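Local coordinates for acetylornithine aminotransferase (Aquifex aeolicus, PDB 2EH6), which catalyses the pyridoxal-phosphate-dependent transfer of an amino group between N(2)-acetyl-L-ornithine and 2-oxoglutarate, a step of arginine biosynthesis, at residues 291-294 / 295-298; 357-360 / 361-365. One frame throughout, in Å; residues are numbered along the deposited sequence.

Interaction 1. Residues 291-294 / 295-298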
loop_
_atom_site.group_PDB
_atom_site.type_symbol
_atom_site.label_atom_id
_atom_site.label_comp_id
_atom_site.label_asym_id
_atom_site.label_seq_id
_atom_site.Cartn_x
_atom_site.Cartn_y
_atom_site.Cartn_z
ATOM N N LEU A 291 -24.763 3.330 -11.736
ATOM C CA LEU A 291 -25.485 2.839 -10.564
ATOM C C LEU A 291 -25.915 3.906 -9.564
ATOM O O LEU A 291 -26.751 3.642 -8.696
ATOM C CB LEU A 291 -24.622 1.806 -9.826
ATOM C CG LEU A 291 -24.412 0.436 -10.473
ATOM C CD1 LEU A 291 -23.270 -0.289 -9.767
ATOM C CD2 LEU A 291 -25.703 -0.374 -10.393
ATOM N N LEU A 292 -25.349 5.103 -9.676
ATOM C CA LEU A 292 -25.665 6.181 -8.745
ATOM C C LEU A 292 -27.157 6.339 -8.437
ATOM O O LEU A 292 -27.559 6.353 -7.269
ATOM C CB LEU A 292 -25.067 7.503 -9.248
ATOM C CG LEU A 292 -23.532 7.523 -9.324
ATOM C CD1 LEU A 292 -23.047 8.910 -9.741
ATOM C CD2 LEU A 292 -22.942 7.148 -7.959
ATOM N N PRO A 293 -28.002 6.460 -9.474
ATOM C CA PRO A 293 -29.433 6.607 -9.192
ATOM C C PRO A 293 -29.951 5.414 -8.380
ATOM O O PRO A 293 -30.752 5.581 -7.457
ATOM C CB PRO A 293 -30.052 6.675 -10.586
ATOM C CG PRO A 293 -28.956 7.291 -11.411
ATOM C CD PRO A 293 -27.737 6.553 -10.920
ATOM N N HIS A 294 -29.483 4.215 -8.721
ATOM C CA HIS A 294 -29.899 3.006 -8.013
ATOM C C HIS A 294 -29.430 3.023 -6.564
ATOM O O HIS A 294 -30.186 2.674 -5.656
ATOM C CB HIS A 294 -29.350 1.759 -8.704
ATOM C CG HIS A 294 -29.999 1.464 -10.019
ATOM N ND1 HIS A 294 -29.641 0.382 -10.797
ATOM C CD2 HIS A 294 -30.977 2.108 -10.696
ATOM C CE1 HIS A 294 -30.370 0.376 -11.899
ATOM N NE2 HIS A 294 -31.189 1.413 -11.863
ATOM N N VAL A 295 -28.178 3.417 -6.351
ATOM C CA VAL A 295 -27.627 3.493 -5.004
ATOM C C VAL A 295 -28.516 4.388 -4.146
ATOM O O VAL A 295 -28.870 4.037 -3.023
ATOM C CB VAL A 295 -26.192 4.068 -5.027
ATOM C CG1 VAL A 295 -25.697 4.304 -3.613
ATOM C CG2 VAL A 295 -25.268 3.108 -5.763
ATOM N N ARG A 296 -28.875 5.547 -4.690
ATOM C CA ARG A 296 -29.720 6.497 -3.978
ATOM C C ARG A 296 -31.086 5.921 -3.625
ATOM O O ARG A 296 -31.548 6.070 -2.493
ATOM C CB ARG A 296 -29.910 7.775 -4.807
ATOM C CG ARG A 296 -28.667 8.661 -4.898
ATOM C CD ARG A 296 -29.010 10.046 -5.454
ATOM N NE ARG A 296 -29.372 10.015 -6.869
ATOM C CZ ARG A 296 -28.500 10.096 -7.871
ATOM N NH1 ARG A 296 -27.203 10.214 -7.621
ATOM N NH2 ARG A 296 -28.925 10.072 -9.129
ATOM N N GLU A 297 -31.724 5.262 -4.591
ATOM C CA GLU A 297 -33.050 4.687 -4.376
ATOM C C GLU A 297 -33.072 3.495 -3.424
ATOM O O GLU A 297 -33.864 3.470 -2.480
ATOM C CB GLU A 297 -33.678 4.270 -5.703
ATOM C CG GLU A 297 -35.079 3.692 -5.537
ATOM C CD GLU A 297 -35.720 3.307 -6.856
ATOM O OE1 GLU A 297 -35.839 4.183 -7.739
ATOM O OE2 GLU A 297 -36.108 2.127 -7.007
ATOM N N VAL A 298 -32.228 2.500 -3.677
ATOM C CA VAL A 298 -32.193 1.334 -2.800
ATOM C C VAL A 298 -31.678 1.779 -1.431
ATOM O O VAL A 298 -32.107 1.274 -0.397
ATOM C CB VAL A 298 -31.272 0.230 -3.365
ATOM C CG1 VAL A 298 -31.414 -1.044 -2.535
ATOM C CG2 VAL A 298 -31.624 -0.043 -4.824
#
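Arg296 folds its guanidinium back over the preceding turn of helix 275-308, where the group lies across the backbone of Leu292 and Pro293. Leu292 O sits over the centre of one guanidinium face, 3.8 Å above its plane, and Pro293 CA rests on the same face nearer the rim. A bend at chi3 (-70°) returns the chain toward these residues, bringing NH2 to 3.6 Å from Pro293 CG and NH1 alongside Leu292 CB. Arginine suits the place because its flat head can lie over the Leu292 carbonyl and the proline while NH1 still reaches a hydrogen bond with Gly222 O. Proline breaks the backbone ladder, since it has no N-H to give to the turn before, and the helix is kinked there. Its own carbonyl still works, accepting Glu297 N at 3.0 Å. The i to i+4 bonds into Leu291 O and His294 O are short and nearly straight: Val295 N reaches Leu291 O at 2.8 Å with an N-H...O angle of 163°, and Val298 N reaches His294 O at 2.8 Å. The tight packing is in the side chains of these two buried valines, each short enough for a branch to press on a carbonyl of the turn before; CG2 of Val298 lies 3.2 Å from His294 O. The outer side is looser: Pro293, His294 and Glu297 are exposed, and Glu297 runs out extended beyond CG. Inward, Leu291 leans on Leu42 and Ile358, Val295 on Leu319 just before strand 320-324, and Val298 on Ile359 in the loop between strand 350-353 and helix 361-374.

Interaction 2. Residues 357-360 / 361-365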
loop_
_atom_site.group_PDB
_atom_site.type_symbol
_atom_site.label_atom_id
_atom_site.label_comp_id
_atom_site.label_asym_id
_atom_site.label_seq_id
_atom_site.Cartn_x
_atom_site.Cartn_y
_atom_site.Cartn_z
ATOM N N LEU A 357 -22.658 -2.103 -4.152
ATOM C CA LEU A 357 -23.517 -1.082 -4.728
ATOM C C LEU A 357 -24.552 -1.629 -5.715
ATOM O O LEU A 357 -25.450 -0.902 -6.140
ATOM C CB LEU A 357 -22.665 0.023 -5.363
ATOM C CG LEU A 357 -21.643 0.654 -4.398
ATOM C CD1 LEU A 357 -20.956 1.835 -5.076
ATOM C CD2 LEU A 357 -22.343 1.120 -3.108
ATOM N N ILE A 358 -24.436 -2.907 -6.066
ATOM C CA ILE A 358 -25.387 -3.538 -6.981
ATOM C C ILE A 358 -26.554 -4.159 -6.212
ATOM O O ILE A 358 -27.430 -4.795 -6.799
ATOM C CB ILE A 358 -24.723 -4.660 -7.806
ATOM C CG1 ILE A 358 -24.142 -5.715 -6.865
ATOM C CG2 ILE A 358 -23.656 -4.079 -8.717
ATOM C CD1 ILE A 358 -23.676 -6.982 -7.558
ATOM N N ILE A 359 -26.558 -3.983 -4.897
ATOM C CA ILE A 359 -27.610 -4.545 -4.057
ATOM C C ILE A 359 -29.004 -4.080 -4.516
ATOM O O ILE A 359 -29.177 -2.944 -4.957
ATOM C CB ILE A 359 -27.379 -4.153 -2.579
ATOM C CG1 ILE A 359 -28.177 -5.074 -1.661
ATOM C CG2 ILE A 359 -27.743 -2.693 -2.357
ATOM C CD1 ILE A 359 -27.557 -6.447 -1.485
ATOM N N GLN A 360 -29.990 -4.968 -4.415
ATOM C CA GLN A 360 -31.360 -4.650 -4.824
ATOM C C GLN A 360 -32.347 -4.732 -3.663
ATOM O O GLN A 360 -32.063 -5.354 -2.641
ATOM C CB GLN A 360 -31.801 -5.591 -5.945
ATOM C CG GLN A 360 -31.022 -5.400 -7.237
ATOM C CD GLN A 360 -31.460 -6.355 -8.328
ATOM O OE1 GLN A 360 -32.618 -6.344 -8.753
ATOM N NE2 GLN A 360 -30.534 -7.191 -8.790
ATOM N N LYS A 361 -33.512 -4.111 -3.831
ATOM C CA LYS A 361 -34.534 -4.093 -2.785
ATOM C C LYS A 361 -34.874 -5.462 -2.213
ATOM O O LYS A 361 -35.022 -5.609 -1.001
ATOM C CB LYS A 361 -35.808 -3.413 -3.300
ATOM C CG LYS A 361 -35.636 -1.919 -3.509
ATOM C CD LYS A 361 -36.947 -1.243 -3.860
ATOM C CE LYS A 361 -36.759 0.258 -3.987
ATOM N NZ LYS A 361 -38.038 0.956 -4.268
ATOM N N GLU A 362 -34.998 -6.458 -3.083
ATOM C CA GLU A 362 -35.313 -7.814 -2.648
ATOM C C GLU A 362 -34.266 -8.287 -1.642
ATOM O O GLU A 362 -34.592 -8.958 -0.666
ATOM C CB GLU A 362 -35.334 -8.761 -3.849
ATOM C CG GLU A 362 -35.628 -10.208 -3.495
ATOM C CD GLU A 362 -35.388 -11.148 -4.661
ATOM O OE1 GLU A 362 -34.213 -11.316 -5.060
ATOM O OE2 GLU A 362 -36.373 -11.717 -5.182
ATOM N N HIS A 363 -33.009 -7.935 -1.896
ATOM C CA HIS A 363 -31.898 -8.307 -1.019
ATOM C C HIS A 363 -31.990 -7.540 0.296
ATOM O O HIS A 363 -31.743 -8.091 1.371
ATOM C CB HIS A 363 -30.569 -7.991 -1.702
ATOM C CG HIS A 363 -30.326 -8.783 -2.948
ATOM N ND1 HIS A 363 -29.532 -8.323 -3.980
ATOM C CD2 HIS A 363 -30.744 -10.017 -3.314
ATOM C CE1 HIS A 363 -29.471 -9.242 -4.927
ATOM N NE2 HIS A 363 -30.197 -10.280 -4.547
ATOM N N ILE A 364 -32.344 -6.263 0.202
ATOM C CA ILE A 364 -32.490 -5.426 1.384
ATOM C C ILE A 364 -33.531 -6.051 2.313
ATOM O O ILE A 364 -33.321 -6.142 3.521
ATOM C CB ILE A 364 -32.943 -3.992 1.005
ATOM C CG1 ILE A 364 -31.866 -3.304 0.160
ATOM C CG2 ILE A 364 -33.235 -3.185 2.263
ATOM C CD1 ILE A 364 -30.510 -3.167 0.843
ATOM N N ASP A 365 -34.650 -6.489 1.743
ATOM C CA ASP A 365 -35.710 -7.103 2.538
ATOM C C ASP A 365 -35.197 -8.318 3.293
ATOM O O ASP A 365 -35.531 -8.524 4.461
ATOM C CB ASP A 365 -36.888 -7.512 1.648
ATOM C CG ASP A 365 -37.593 -6.322 1.034
ATOM O OD1 ASP A 365 -37.583 -5.243 1.666
ATOM O OD2 ASP A 365 -38.162 -6.465 -0.070
#
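Gln360 O receives two backbone N-H groups from the first turn of helix 361-374, so this carbonyl of the N-cap residue ties the incoming loop to the helix. The bond from Ile364 N is the sounder, 3.0 Å long and in the carbonyl plane, with an N-H...O angle of 156°. His363 N lies closer to Gln360 O, at 2.8 Å, but the poor angle there makes that bond weak. A further weak link runs the other way, from Gln360 N to His363 ND1 at 3.4 Å. Histidine suits this third helical position because its ring nitrogen can accept the N-H of the N-cap residue, as the side chain of a capping box does, although here the bond is long. A chi1 of -64° sets the ring beside its own backbone N, and a chi2 of 153° turns ND1 toward Gln360 N. Ile359 supplies the apolar half of the join. Its CD1 touches His363 CB at 3.4 Å, the two chains running alongside but pointing opposite ways, while Ile364 lies roughly perpendicular to Ile359. An alanine in place of Ile359 would probably leave His363 CB and the end of Ile364 without this apolar partner and the imidazole freer to turn. Both isoleucines are buried, Ile359 beside Phe33 and Leu319, Ile364 against Val298, Tyr301 and Phe302 of helix 275-308. Gln360, by contrast, is exposed, its polar chain extended beyond CG. Where the isoleucines meet, CG1 of Ile359 lies 3.9 Å from CD1 of Ile364.

Interaction 1 comes first along the chain, within the long helix 275-308; interaction 2 follows after strand 350-353, where the loop turns into the C-terminal helix 361-374. Their centres are 10 Å apart, on the same side of the chain's centre, and they touch directly. Val298 CG1 packs on Ile364 CG1 at 3.5 Å, and at the outer margin Glu297 OE2 and Lys361 NZ form a long, weak salt bridge. An apolar seam with a charged rim thus joins the start of the last helix to the second half of the long one. The side chain of Leu292 is about 10 Å from that of Glu213, a residue inferred to bind pyridoxal phosphate, too far for contact; residues 357-365 lie away from the annotated sites.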